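Local coordinates for protein glutathione S-transferase (Bombyx mori, PDB 5ZFG) that probably transfers glutathione to electrophilic compounds and metabolises the insecticide diazinon in the silkworm, at residues B[84-89]-B[153-158]. Numbering follows the deposited sequence.
Sequences LYPQDP and ANHLTI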
ATOM      1  N   LEU B  84       3.722  -5.663  17.854  1.00 13.69           N
ATOM      2  CA  LEU B  84       3.685  -6.079  16.454  1.00 10.90           C
ATOM      3  C   LEU B  84       3.195  -4.947  15.546  1.00 10.74           C
ATOM      4  O   LEU B  84       3.457  -4.978  14.341  1.00 11.09           O
ATOM      5  CB  LEU B  84       2.791  -7.311  16.295  1.00 12.96           C
ATOM      6  CG  LEU B  84       2.973  -8.260  15.113  1.00 15.51           C
ATOM      7  CD1 LEU B  84       4.330  -8.946  15.117  1.00 12.25           C
ATOM      8  CD2 LEU B  84       1.888  -9.309  15.113  1.00 19.98           C
ATOM      9  N   TYR B  85       2.499  -3.953  16.100  1.00 10.98           N
ATOM     10  CA  TYR B  85       2.102  -2.755  15.348  1.00  8.09           C
ATOM     11  C   TYR B  85       2.121  -1.576  16.310  1.00  6.86           C
ATOM     12  O   TYR B  85       1.088  -1.198  16.879  1.00  8.46           O
ATOM     13  CB  TYR B  85       0.720  -2.927  14.711  1.00  8.54           C
ATOM     14  CG  TYR B  85       0.345  -1.913  13.626  1.00  7.69           C
ATOM     15  CD1 TYR B  85       1.317  -1.247  12.883  1.00  9.67           C
ATOM     16  CD2 TYR B  85      -0.993  -1.641  13.356  1.00  8.86           C
ATOM     17  CE1 TYR B  85       0.967  -0.319  11.886  1.00  9.65           C
ATOM     18  CE2 TYR B  85      -1.364  -0.743  12.354  1.00  8.10           C
ATOM     19  CZ  TYR B  85      -0.381  -0.074  11.625  1.00  6.52           C
ATOM     20  OH  TYR B  85      -0.785   0.825  10.652  1.00  6.18           O
ATOM     21  N   PRO B  86       3.287  -0.968  16.514  1.00 12.45           N
ATOM     22  CA  PRO B  86       3.411   0.083  17.531  1.00 16.92           C
ATOM     23  C   PRO B  86       2.459   1.244  17.296  1.00 14.92           C
ATOM     24  O   PRO B  86       2.120   1.587  16.162  1.00 12.71           O
ATOM     25  CB  PRO B  86       4.869   0.535  17.395  1.00 17.57           C
ATOM     26  CG  PRO B  86       5.577  -0.604  16.735  1.00 20.29           C
ATOM     27  CD  PRO B  86       4.563  -1.230  15.825  1.00 12.64           C
ATOM     28  N   GLN B  87       2.052   1.874  18.395  1.00 15.54           N
ATOM     29  CA  GLN B  87       1.146   3.012  18.337  1.00 19.73           C
ATOM     30  C   GLN B  87       1.874   4.343  18.237  1.00 11.88           C
ATOM     31  O   GLN B  87       1.263   5.329  17.823  1.00 17.41           O
ATOM     32  CB  GLN B  87       0.226   3.019  19.564  1.00 23.59           C
ATOM     33  CG  GLN B  87      -0.644   1.779  19.657  1.00 24.82           C
ATOM     34  CD  GLN B  87      -1.427   1.706  20.954  1.00 31.67           C
ATOM     35  OE1 GLN B  87      -2.644   1.910  20.967  1.00 36.89           O
ATOM     36  NE2 GLN B  87      -0.734   1.404  22.051  1.00 31.78           N
ATOM     37  N   ASP B  88       3.152   4.392  18.600  1.00 15.89           N
ATOM     38  CA  ASP B  88       3.909   5.625  18.472  1.00 14.25           C
ATOM     39  C   ASP B  88       3.920   6.049  17.005  1.00 14.96           C
ATOM     40  O   ASP B  88       4.284   5.240  16.143  1.00 14.77           O
ATOM     41  CB  ASP B  88       5.338   5.433  18.957  1.00 12.92           C
ATOM     42  CG  ASP B  88       6.220   6.611  18.613  1.00 17.87           C
ATOM     43  OD1 ASP B  88       5.987   7.706  19.189  1.00 24.87           O
ATOM     44  OD2 ASP B  88       7.127   6.453  17.760  1.00 20.34           O
ATOM     45  N   PRO B  89       3.560   7.295  16.687  1.00 13.01           N
ATOM     46  CA  PRO B  89       3.409   7.669  15.264  1.00 12.47           C
ATOM     47  C   PRO B  89       4.641   7.417  14.414  1.00 10.51           C
ATOM     48  O   PRO B  89       4.508   6.891  13.301  1.00 10.95           O
ATOM     49  CB  PRO B  89       3.046   9.160  15.348  1.00 16.70           C
ATOM     50  CG  PRO B  89       2.309   9.262  16.667  1.00 14.39           C
ATOM     51  CD  PRO B  89       3.088   8.361  17.586  1.00 18.41           C
ATOM     52  N   ALA B 153      11.966  -2.341  13.305  1.00 13.04           N
ATOM     53  CA  ALA B 153      12.276  -2.120  14.711  1.00 16.49           C
ATOM     54  C   ALA B 153      13.242  -3.213  15.139  1.00 19.29           C
ATOM     55  O   ALA B 153      13.618  -4.080  14.345  1.00 18.38           O
ATOM     56  CB  ALA B 153      11.012  -2.113  15.572  1.00 17.94           C
ATOM     57  N   ASN B 154      13.660  -3.151  16.406  1.00 21.75           N
ATOM     58  CA  ASN B 154      14.472  -4.210  16.987  1.00 23.93           C
ATOM     59  C   ASN B 154      13.637  -5.370  17.490  1.00 27.11           C
ATOM     60  O   ASN B 154      14.174  -6.251  18.173  1.00 22.41           O
ATOM     61  CB  ASN B 154      15.333  -3.651  18.118  1.00 24.13           C
ATOM     62  CG  ASN B 154      16.653  -3.131  17.618  1.00 29.75           C
ATOM     63  OD1 ASN B 154      17.246  -3.699  16.688  1.00 22.47           O
ATOM     64  ND2 ASN B 154      17.126  -2.045  18.218  1.00 36.08           N
ATOM     65  N   HIS B 155      12.344  -5.373  17.172  1.00 21.45           N
ATOM     66  CA  HIS B 155      11.448  -6.482  17.444  1.00 17.77           C
ATOM     67  C   HIS B 155      10.596  -6.736  16.207  1.00 18.04           C
ATOM     68  O   HIS B 155      10.478  -5.876  15.325  1.00 14.76           O
ATOM     69  CB  HIS B 155      10.550  -6.197  18.654  1.00 18.08           C
ATOM     70  CG  HIS B 155       9.651  -5.019  18.465  1.00 18.46           C
ATOM     71  ND1 HIS B 155       9.992  -3.748  18.874  1.00 26.65           N
ATOM     72  CD2 HIS B 155       8.425  -4.916  17.901  1.00 17.16           C
ATOM     73  CE1 HIS B 155       9.014  -2.914  18.573  1.00 19.60           C
ATOM     74  NE2 HIS B 155       8.051  -3.598  17.982  1.00 21.93           N
ATOM     75  N   LEU B 156       9.997  -7.924  16.167  1.00 19.74           N
ATOM     76  CA  LEU B 156       9.124  -8.314  15.061  1.00 19.05           C
ATOM     77  C   LEU B 156       7.901  -7.404  14.977  1.00 13.30           C
ATOM     78  O   LEU B 156       7.304  -7.044  15.999  1.00 12.96           O
ATOM     79  CB  LEU B 156       8.678  -9.770  15.240  1.00 16.16           C
ATOM     80  CG  LEU B 156       7.983 -10.454  14.050  1.00 11.57           C
ATOM     81  CD1 LEU B 156       8.979 -10.810  12.965  1.00 13.36           C
ATOM     82  CD2 LEU B 156       7.177 -11.677  14.474  1.00 16.85           C
ATOM     83  N   THR B 157       7.541  -7.003  13.746  1.00 10.60           N
ATOM     84  CA  THR B 157       6.308  -6.252  13.502  1.00  8.27           C
ATOM     85  C   THR B 157       5.599  -6.838  12.284  1.00  5.30           C
ATOM     86  O   THR B 157       6.149  -7.674  11.563  1.00  9.05           O
ATOM     87  CB  THR B 157       6.560  -4.753  13.270  1.00  7.69           C
ATOM     88  OG1 THR B 157       7.312  -4.572  12.068  1.00  8.33           O
ATOM     89  CG2 THR B 157       7.314  -4.104  14.443  1.00 12.28           C
ATOM     90  N   ILE B 158       4.366  -6.376  12.031  1.00  8.22           N
ATOM     91  CA  ILE B 158       3.657  -6.855  10.842  1.00  7.69           C
ATOM     92  C   ILE B 158       4.400  -6.491   9.560  1.00  8.06           C
ATOM     93  O   ILE B 158       4.141  -7.088   8.518  1.00  8.20           O
ATOM     94  CB  ILE B 158       2.192  -6.347  10.760  1.00  5.33           C
ATOM     95  CG1 ILE B 158       2.089  -4.813  10.779  1.00  7.76           C
ATOM     96  CG2 ILE B 158       1.293  -7.009  11.838  1.00  5.78           C
ATOM     97  CD1 ILE B 158       0.647  -4.308  10.539  1.00  5.36           C
TER
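One backbone hydrogen bond joins the two loops: Ile158 N donates to Leu84 O at 2.8 Å, with an N-H...O angle of 155°. The same oxygen lies close to the backbone of Thr157, 3.2 Å from Thr157 CA.

Apolar contacts flank this bond. Leu84 CG, anti to the backbone N (chi1 -157°), lies 3.9 Å from Ile158 CG2, and the side chains of Leu84 and Ile158 meet at about a right angle. Leu84 CD1 rests 3.6 Å from Leu156 O and 4.0 Å from Leu156 CD2. An alanine in place of Leu84 would probably leave a gap between Leu156 CD2 and Ile158 CG2. The other branch of Ile158 turns to Tyr85: Ile158 CD1 sits over one face of the Tyr85 ring in a CH-pi contact, 4.0 Å from its centroid and 14° off the ring normal. Toward the other end of the contact, Pro86 CG touches the edge of the His155 ring at NE2, and Pro86 CD packs loosely on Thr157 CG2.

His155 NE2 has a weak hydrogen bond to Pro83 O. Tyr85 OH is hydrogen-bonded to Asn96 OD1, while Arg92 makes a cation-pi contact with the tyrosine and bonds to the carbonyls of Tyr85 and Pro86. Thr157 N bonds to Asp160 OD2, at the start of helix 160-172, consistent with the N-capping box of GSTs, the Thr157 OG1 bond to Ala159 N being weak.

This buried contact thus ties the linker from the thioredoxin-like N-terminal domain to the loop between helices 126-146 and 160-172 of the helical domain. Tyr85 and Ile158 both pack on Cys75 of helix 67-78 and on Val95 of helix 89-114, whose N-terminus Asp88 caps.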